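Local coordinates for protein catalase (Bacillus pumilus, PDB 4QOL) that catalyses the breakdown of hydrogen peroxide to water and oxygen at a heme and also shows peroxidase-like reactivity toward phenolic substrates, at residues F67-S72 with F81-E85; I187-E193 with E222-L227. The contacts are given in a common frame with arbitrary orientation. Residue numbers count along the deposited sequence, not the author numbering.

How the contacts relate
Both contacts belong to the catalase fold, and each lies where a strand of its antiparallel sheet gives way to a loop. Contact 1 joins the end of strand 60-69 to the loop leading into strand 88-96 and carries a sodium ion. Contact 2 pairs the loop before strand 196-197 with the one after strand 211-220. The sheet connects them, strand 60-69 pairing with 293-302, that with 258-267, and that with 211-220. Their centres are 27 Å apart and their nearest atoms about 15 Å, so they do not touch. Contact 2 is nearer the middle of the chain, the Pro-188 side chain lying about 13 Å from a bound heme.

Contact 1 of 2, residues F67-S72 with F81-E85; sequences FEVENS and FLSEE. With NA (sodium ion), chain I.
A six-coordinate sodium site ties together the two ends of the connection between antiparallel neighbours 60-69 and 88-96. Residues 67-69 are extended strand, 70-72 leave it as loop, and 81-85 fold back beside them, with CA-CA distances of 5.1 Å for Glu-70 and Glu-85 and 4.4 Å for Ser-72 and Glu-84. Phe-81 (chi1 p) puts its ring edge near Phe-67, CD2 to CD2 4.2 Å, and its O lies 3.2 Å from Val-69 CG2. Leu-82 (m, t) packs CD2 against Phe-67 CE2 at 3.8 Å, while its O makes a CA-H...O contact of 3.5 Å with Ser-72 CA. Ser-83 O lies 3.4 Å from Ser-72 CB, and Glu-84 O 3.3 Å from Val-69 CB. Glu-85 (m, p) curls back so that OE2 accepts from Ser-72 N at 3.0 Å and binds sodium at 2.2 Å. Ser-72 OG (chi1 p) coordinates the ion at 2.2 Å, and four waters complete a roughly octahedral shell. The same hydroxyl hydrogen-bonds Glu-74. At the buried end, away from the metal, Phe-67 and Leu-82 rest on Val-295 of strand 293-302, and Phe-67 hydrogen-bonds through its backbone to Thr-89 of strand 88-96.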
ATOM      1  N   PHE A  67      22.093  21.757 -18.234  1.00 18.38           N
ATOM      2  CA  PHE A  67      21.671  22.407 -19.438  1.00 18.60           C
ATOM      3  C   PHE A  67      22.093  23.884 -19.480  1.00 18.01           C
ATOM      4  O   PHE A  67      21.897  24.586 -18.535  1.00 18.05           O
ATOM      5  CB  PHE A  67      20.137  22.351 -19.577  1.00 18.69           C
ATOM      6  CG  PHE A  67      19.651  23.050 -20.819  1.00 17.86           C
ATOM      7  CD1 PHE A  67      19.684  22.397 -22.038  1.00 18.70           C
ATOM      8  CD2 PHE A  67      19.122  24.326 -20.758  1.00 19.50           C
ATOM      9  CE1 PHE A  67      19.258  23.003 -23.189  1.00 19.44           C
ATOM     10  CE2 PHE A  67      18.681  24.941 -21.921  1.00 20.30           C
ATOM     11  CZ  PHE A  67      18.778  24.293 -23.132  1.00 19.99           C
ATOM     12  N   GLU A  68      22.731  24.282 -20.569  1.00 18.84           N
ATOM     13  CA  GLU A  68      23.170  25.672 -20.765  1.00 22.39           C
ATOM     14  C   GLU A  68      22.525  26.298 -21.982  1.00 20.80           C
ATOM     15  O   GLU A  68      22.641  25.780 -23.081  1.00 20.71           O
ATOM     16  CB  GLU A  68      24.705  25.734 -20.926  1.00 25.58           C
ATOM     17  CG  GLU A  68      25.217  27.173 -21.007  1.00 28.22           C
ATOM     18  CD  GLU A  68      26.713  27.268 -20.874  1.00 33.21           C
ATOM     19  OE1 GLU A  68      27.351  26.284 -20.457  1.00 38.12           O
ATOM     20  OE2 GLU A  68      27.253  28.327 -21.196  1.00 35.22           O
ATOM     21  N   VAL A  69      21.957  27.476 -21.787  1.00 21.14           N
ATOM     22  CA  VAL A  69      21.349  28.231 -22.844  1.00 22.43           C
ATOM     23  C   VAL A  69      22.439  28.846 -23.713  1.00 21.78           C
ATOM     24  O   VAL A  69      23.374  29.509 -23.194  1.00 18.90           O
ATOM     25  CB  VAL A  69      20.459  29.363 -22.302  1.00 22.74           C
ATOM     26  CG1 VAL A  69      19.897  30.255 -23.419  1.00 22.07           C
ATOM     27  CG2 VAL A  69      19.311  28.753 -21.482  1.00 21.64           C
ATOM     28  N   GLU A  70      22.287  28.632 -25.010  1.00 20.39           N
ATOM     29  CA  GLU A  70      23.103  29.359 -26.009  1.00 24.59           C
ATOM     30  C   GLU A  70      22.381  30.595 -26.567  1.00 25.07           C
ATOM     31  O   GLU A  70      22.965  31.656 -26.701  1.00 26.04           O
ATOM     32  CB  GLU A  70      23.507  28.435 -27.162  1.00 26.03           C
ATOM     33  CG  GLU A  70      24.438  29.167 -28.137  1.00 29.91           C
ATOM     34  CD  GLU A  70      25.009  28.317 -29.235  1.00 32.27           C
ATOM     35  OE1 GLU A  70      25.501  28.919 -30.237  1.00 37.97           O
ATOM     36  OE2 GLU A  70      24.993  27.090 -29.118  1.00 32.18           O
ATOM     37  N   ASN A  71      21.104  30.452 -26.896  1.00 23.96           N
ATOM     38  CA  ASN A  71      20.303  31.560 -27.403  1.00 23.09           C
ATOM     39  C   ASN A  71      19.103  31.770 -26.501  1.00 22.38           C
ATOM     40  O   ASN A  71      18.274  30.873 -26.346  1.00 21.27           O
ATOM     41  CB  ASN A  71      19.844  31.268 -28.815  1.00 23.38           C
ATOM     42  CG  ASN A  71      21.010  31.139 -29.774  1.00 25.97           C
ATOM     43  OD1 ASN A  71      21.859  32.032 -29.808  1.00 26.56           O
ATOM     44  ND2 ASN A  71      21.122  30.029 -30.456  1.00 23.32           N
ATOM     45  N   SER A  72      18.981  32.958 -25.929  1.00 23.36           N
ATOM     46  CA  SER A  72      17.859  33.227 -25.056  1.00 24.30           C
ATOM     47  C   SER A  72      16.545  33.218 -25.845  1.00 23.99           C
ATOM     48  O   SER A  72      16.508  33.511 -27.065  1.00 24.06           O
ATOM     49  CB  SER A  72      18.085  34.497 -24.254  1.00 27.38           C
ATOM     50  OG  SER A  72      17.950  35.549 -25.112  1.00 26.65           O
ATOM     51  N   PHE A  81      14.252  29.453 -17.042  1.00 17.32           N
ATOM     52  CA  PHE A  81      15.478  28.733 -17.358  1.00 18.77           C
ATOM     53  C   PHE A  81      16.001  28.996 -18.772  1.00 18.99           C
ATOM     54  O   PHE A  81      17.164  28.676 -19.066  1.00 20.37           O
ATOM     55  CB  PHE A  81      15.381  27.194 -17.060  1.00 18.02           C
ATOM     56  CG  PHE A  81      14.728  26.381 -18.158  1.00 18.78           C
ATOM     57  CD1 PHE A  81      13.349  26.350 -18.307  1.00 17.97           C
ATOM     58  CD2 PHE A  81      15.501  25.617 -19.017  1.00 19.88           C
ATOM     59  CE1 PHE A  81      12.766  25.581 -19.282  1.00 19.73           C
ATOM     60  CE2 PHE A  81      14.922  24.797 -19.970  1.00 20.34           C
ATOM     61  CZ  PHE A  81      13.546  24.817 -20.123  1.00 20.78           C
ATOM     62  N   LEU A  82      15.178  29.580 -19.640  1.00 20.31           N
ATOM     63  CA  LEU A  82      15.608  29.899 -21.034  1.00 19.41           C
ATOM     64  C   LEU A  82      15.896  31.371 -21.277  1.00 20.57           C
ATOM     65  O   LEU A  82      16.027  31.805 -22.427  1.00 20.33           O
ATOM     66  CB  LEU A  82      14.560  29.393 -22.030  1.00 20.95           C
ATOM     67  CG  LEU A  82      14.278  27.866 -22.004  1.00 20.72           C
ATOM     68  CD1 LEU A  82      13.161  27.482 -22.970  1.00 22.61           C
ATOM     69  CD2 LEU A  82      15.555  27.130 -22.368  1.00 23.03           C
ATOM     70  N   SER A  83      16.017  32.144 -20.221  1.00 21.42           N
ATOM     71  CA  SER A  83      15.846  33.634 -20.347  1.00 22.29           C
ATOM     72  C   SER A  83      17.097  34.345 -20.794  1.00 23.59           C
ATOM     73  O   SER A  83      17.052  35.537 -21.191  1.00 27.30           O
ATOM     74  CB  SER A  83      15.384  34.270 -19.053  1.00 21.65           C
ATOM     75  OG  SER A  83      16.314  34.064 -17.976  1.00 23.33           O
ATOM     76  N   GLU A  84      18.228  33.699 -20.661  1.00 23.70           N
ATOM     77  CA  GLU A  84      19.419  34.387 -21.078  1.00 26.39           C
ATOM     78  C   GLU A  84      20.548  33.468 -21.438  1.00 23.91           C
ATOM     79  O   GLU A  84      20.720  32.348 -20.876  1.00 24.87           O
ATOM     80  CB  GLU A  84      19.854  35.436 -20.063  1.00 31.54           C
ATOM     81  CG  GLU A  84      19.899  35.113 -18.592  1.00 39.15           C
ATOM     82  CD  GLU A  84      20.749  36.176 -17.782  1.00 50.47           C
ATOM     83  OE1 GLU A  84      20.989  37.328 -18.309  1.00 57.73           O
ATOM     84  OE2 GLU A  84      21.193  35.915 -16.607  1.00 55.32           O
ATOM     85  N   GLU A  85      21.389  33.995 -22.329  1.00 22.26           N
ATOM     86  CA  GLU A  85      22.561  33.288 -22.787  1.00 23.65           C
ATOM     87  C   GLU A  85      23.433  32.936 -21.616  1.00 22.50           C
ATOM     88  O   GLU A  85      23.694  33.743 -20.741  1.00 23.96           O
ATOM     89  CB  GLU A  85      23.410  34.136 -23.755  1.00 25.13           C
ATOM     90  CG  GLU A  85      22.774  34.296 -25.122  1.00 29.08           C
ATOM     91  CD  GLU A  85      21.616  35.325 -25.216  1.00 31.55           C
ATOM     92  OE1 GLU A  85      21.379  36.130 -24.243  1.00 35.30           O
ATOM     93  OE2 GLU A  85      20.880  35.244 -26.270  1.00 32.55           O
TER
HETATM   94 NA    NA I 505      19.239  36.694 -26.560  1.00 15.80          NA
HETATM   95  O   HOH W   1      20.784  34.760 -29.448  1.00 40.10           O
HETATM   96  O   HOH W   2      18.681  35.286 -28.212  1.00 34.03           O
HETATM   97  O   HOH W   3      19.768  37.861 -25.178  1.00 36.56           O
HETATM   98  O   HOH W   4      20.782  37.219 -27.816  1.00 34.75           O
HETATM   99  O   HOH W   5      17.908  38.086 -27.069  1.00 28.49           O

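Contact 2 of 2, residues I187-E193 with E222-L227; sequences IPANYAE and EGIRNL
An isolated antiparallel beta bridge joins two irregular loops of the catalase fold, the first of which is folded by an Asx motif. Pro-188 and Asn-226 form a non-hydrogen-bonded pair, CA-CA 4.3 Å, flanked by Leu-227 N to Ile-187 O (2.8 Å) and Ala-189 N to Arg-225 O (2.9 Å). Farther along, Arg-225 N donates to Glu-193 O at 2.9 Å, after residues 190-192 have looped away from the second segment. That excursion is held by Asn-190 (chi1 p), whose OD1 accepts from Glu-193 N at 2.9 Å. Arg-225 (t, t, p, chi4 90°) reaches back over the first loop and lays one guanidinium face on Ala-189, CB to CZ 3.5 Å. Glu-193 (m, t, chi3 -106°) meets the guanidinium edge in a bidentate salt bridge, and Asn-190 ND2 donates to Glu-193 OE1 at 2.9 Å. Leu-227 (m, t) turns CD1 to Ile-187 CG2 and CD2 to Ala-189 CB, both at 3.9 Å, and also touches Ile-235 of helix 229-236. Water 7 links Glu-193 OE2 to Glu-222 O. In the salt bridge, Arg-225 NE to Glu-193 OE2 and Arg-225 NH2 to Glu-193 OE1 both measure 2.9 Å.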
ATOM      1  N   ILE A 187      15.928   0.156 -32.990  1.00 15.68           N
ATOM      2  CA  ILE A 187      16.917  -0.330 -32.067  1.00 17.02           C
ATOM      3  C   ILE A 187      18.131   0.593 -32.059  1.00 16.63           C
ATOM      4  O   ILE A 187      19.136   0.329 -32.732  1.00 20.43           O
ATOM      5  CB  ILE A 187      17.381  -1.769 -32.365  1.00 18.33           C
ATOM      6  CG1 ILE A 187      16.199  -2.671 -32.727  1.00 18.79           C
ATOM      7  CG2 ILE A 187      18.147  -2.301 -31.142  1.00 19.52           C
ATOM      8  CD1 ILE A 187      16.565  -4.091 -33.062  1.00 18.14           C
ATOM      9  N   PRO A 188      18.078   1.698 -31.303  1.00 18.14           N
ATOM     10  CA  PRO A 188      19.262   2.491 -31.084  1.00 17.05           C
ATOM     11  C   PRO A 188      20.465   1.694 -30.570  1.00 18.67           C
ATOM     12  O   PRO A 188      20.286   0.758 -29.832  1.00 16.90           O
ATOM     13  CB  PRO A 188      18.807   3.568 -30.052  1.00 18.17           C
ATOM     14  CG  PRO A 188      17.315   3.645 -30.282  1.00 18.94           C
ATOM     15  CD  PRO A 188      16.922   2.188 -30.544  1.00 16.43           C
ATOM     16  N   ALA A 189      21.696   2.123 -30.944  1.00 17.74           N
ATOM     17  CA  ALA A 189      22.861   1.370 -30.527  1.00 17.39           C
ATOM     18  C   ALA A 189      23.047   1.417 -29.017  1.00 16.48           C
ATOM     19  O   ALA A 189      23.627   0.458 -28.398  1.00 16.82           O
ATOM     20  CB  ALA A 189      24.104   1.868 -31.235  1.00 18.51           C
ATOM     21  N   ASN A 190      22.674   2.554 -28.447  1.00 17.14           N
ATOM     22  CA  ASN A 190      22.731   2.782 -27.019  1.00 17.60           C
ATOM     23  C   ASN A 190      21.971   4.134 -26.732  1.00 17.84           C
ATOM     24  O   ASN A 190      21.368   4.684 -27.622  1.00 17.13           O
ATOM     25  CB  ASN A 190      24.203   2.827 -26.554  1.00 17.69           C
ATOM     26  CG  ASN A 190      25.011   3.865 -27.298  1.00 19.14           C
ATOM     27  OD1 ASN A 190      24.692   5.056 -27.255  1.00 19.52           O
ATOM     28  ND2 ASN A 190      26.102   3.434 -27.993  1.00 20.64           N
ATOM     29  N   TYR A 191      21.960   4.582 -25.490  1.00 17.14           N
ATOM     30  CA  TYR A 191      21.203   5.767 -25.147  1.00 17.86           C
ATOM     31  C   TYR A 191      21.903   7.068 -25.534  1.00 17.62           C
ATOM     32  O   TYR A 191      21.255   8.078 -25.660  1.00 19.65           O
ATOM     33  CB  TYR A 191      20.915   5.786 -23.635  1.00 17.27           C
ATOM     34  CG  TYR A 191      20.041   4.672 -23.099  1.00 16.32           C
ATOM     35  CD1 TYR A 191      18.858   4.304 -23.741  1.00 17.58           C
ATOM     36  CD2 TYR A 191      20.395   3.989 -21.941  1.00 16.55           C
ATOM     37  CE1 TYR A 191      18.037   3.305 -23.223  1.00 18.54           C
ATOM     38  CE2 TYR A 191      19.612   3.001 -21.410  1.00 16.90           C
ATOM     39  CZ  TYR A 191      18.429   2.626 -22.055  1.00 18.28           C
ATOM     40  OH  TYR A 191      17.664   1.629 -21.525  1.00 19.96           O
ATOM     41  N   ALA A 192      23.230   7.029 -25.752  1.00 19.76           N
ATOM     42  CA  ALA A 192      24.002   8.252 -26.095  1.00 19.10           C
ATOM     43  C   ALA A 192      23.920   8.599 -27.579  1.00 19.66           C
ATOM     44  O   ALA A 192      23.808   9.756 -27.965  1.00 21.84           O
ATOM     45  CB  ALA A 192      25.463   8.087 -25.697  1.00 20.28           C
ATOM     46  N   GLU A 193      23.874   7.586 -28.425  1.00 19.37           N
ATOM     47  CA  GLU A 193      23.909   7.805 -29.897  1.00 19.68           C
ATOM     48  C   GLU A 193      22.497   7.733 -30.459  1.00 18.97           C
ATOM     49  O   GLU A 193      22.148   6.879 -31.286  1.00 17.58           O
ATOM     50  CB  GLU A 193      24.828   6.746 -30.534  1.00 20.40           C
ATOM     51  CG  GLU A 193      26.289   6.872 -30.110  1.00 21.24           C
ATOM     52  CD  GLU A 193      27.176   5.795 -30.716  1.00 22.46           C
ATOM     53  OE1 GLU A 193      27.593   4.847 -29.995  1.00 23.31           O
ATOM     54  OE2 GLU A 193      27.470   5.897 -31.910  1.00 24.63           O
ATOM     55  N   GLU A 222      27.073  12.714 -29.942  1.00 23.10           N
ATOM     56  CA  GLU A 222      27.680  11.446 -30.364  1.00 24.47           C
ATOM     57  C   GLU A 222      27.125  10.876 -31.703  1.00 24.51           C
ATOM     58  O   GLU A 222      27.611   9.842 -32.149  1.00 24.71           O
ATOM     59  CB  GLU A 222      27.556  10.383 -29.258  1.00 25.29           C
ATOM     60  CG  GLU A 222      28.210  10.770 -27.933  1.00 27.01           C
ATOM     61  CD  GLU A 222      29.717  10.853 -27.983  1.00 29.62           C
ATOM     62  OE1 GLU A 222      30.322  10.255 -28.875  1.00 35.52           O
ATOM     63  OE2 GLU A 222      30.305  11.533 -27.132  1.00 33.58           O
ATOM     64  N   GLY A 223      26.181  11.567 -32.338  1.00 23.76           N
ATOM     65  CA  GLY A 223      25.578  11.136 -33.597  1.00 24.01           C
ATOM     66  C   GLY A 223      24.500  10.150 -33.327  1.00 22.56           C
ATOM     67  O   GLY A 223      24.499   9.545 -32.254  1.00 24.44           O
ATOM     68  N   ILE A 224      23.606   9.937 -34.292  1.00 21.92           N
ATOM     69  CA  ILE A 224      22.624   8.884 -34.223  1.00 23.73           C
ATOM     70  C   ILE A 224      23.192   7.581 -34.784  1.00 23.88           C
ATOM     71  O   ILE A 224      23.684   7.557 -35.920  1.00 22.84           O
ATOM     72  CB  ILE A 224      21.360   9.279 -35.008  1.00 23.18           C
ATOM     73  CG1 ILE A 224      20.668  10.425 -34.284  1.00 25.20           C
ATOM     74  CG2 ILE A 224      20.429   8.068 -35.230  1.00 24.92           C
ATOM     75  CD1 ILE A 224      19.650  11.187 -35.099  1.00 24.76           C
ATOM     76  N   ARG A 225      23.143   6.495 -34.025  1.00 21.30           N
ATOM     77  CA  ARG A 225      23.536   5.166 -34.536  1.00 22.34           C
ATOM     78  C   ARG A 225      22.622   4.083 -34.110  1.00 19.91           C
ATOM     79  O   ARG A 225      22.135   4.104 -32.971  1.00 18.38           O
ATOM     80  CB  ARG A 225      24.941   4.787 -34.059  1.00 23.17           C
ATOM     81  CG  ARG A 225      25.500   3.574 -34.741  1.00 24.75           C
ATOM     82  CD  ARG A 225      26.996   3.416 -34.477  1.00 24.44           C
ATOM     83  NE  ARG A 225      27.346   3.290 -33.064  1.00 24.93           N
ATOM     84  CZ  ARG A 225      27.427   2.146 -32.370  1.00 24.79           C
ATOM     85  NH1 ARG A 225      27.141   0.964 -32.909  1.00 24.23           N
ATOM     86  NH2 ARG A 225      27.734   2.188 -31.088  1.00 26.22           N
ATOM     87  N   ASN A 226      22.310   3.174 -35.022  1.00 18.81           N
ATOM     88  CA  ASN A 226      21.268   2.206 -34.874  1.00 18.86           C
ATOM     89  C   ASN A 226      21.855   0.780 -35.041  1.00 20.63           C
ATOM     90  O   ASN A 226      22.979   0.597 -35.532  1.00 22.84           O
ATOM     91  CB  ASN A 226      20.155   2.401 -35.883  1.00 18.64           C
ATOM     92  CG  ASN A 226      19.554   3.782 -35.844  1.00 20.03           C
ATOM     93  OD1 ASN A 226      19.385   4.448 -36.896  1.00 23.16           O
ATOM     94  ND2 ASN A 226      19.338   4.268 -34.658  1.00 17.03           N
ATOM     95  N   LEU A 227      21.055  -0.213 -34.665  1.00 19.72           N
ATOM     96  CA  LEU A 227      21.407  -1.623 -34.837  1.00 19.60           C
ATOM     97  C   LEU A 227      20.450  -2.333 -35.773  1.00 20.27           C
ATOM     98  O   LEU A 227      19.218  -2.214 -35.647  1.00 19.50           O
ATOM     99  CB  LEU A 227      21.407  -2.404 -33.501  1.00 20.53           C
ATOM    100  CG  LEU A 227      22.203  -1.777 -32.356  1.00 21.39           C
ATOM    101  CD1 LEU A 227      22.027  -2.537 -31.056  1.00 22.01           C
ATOM    102  CD2 LEU A 227      23.674  -1.680 -32.709  1.00 23.41           C
TER
HETATM  103  O   HOH W   6      25.161  12.221 -27.521  1.00 22.80           O
HETATM  104  O   HOH W   7      27.108   7.709 -33.664  1.00 23.74           O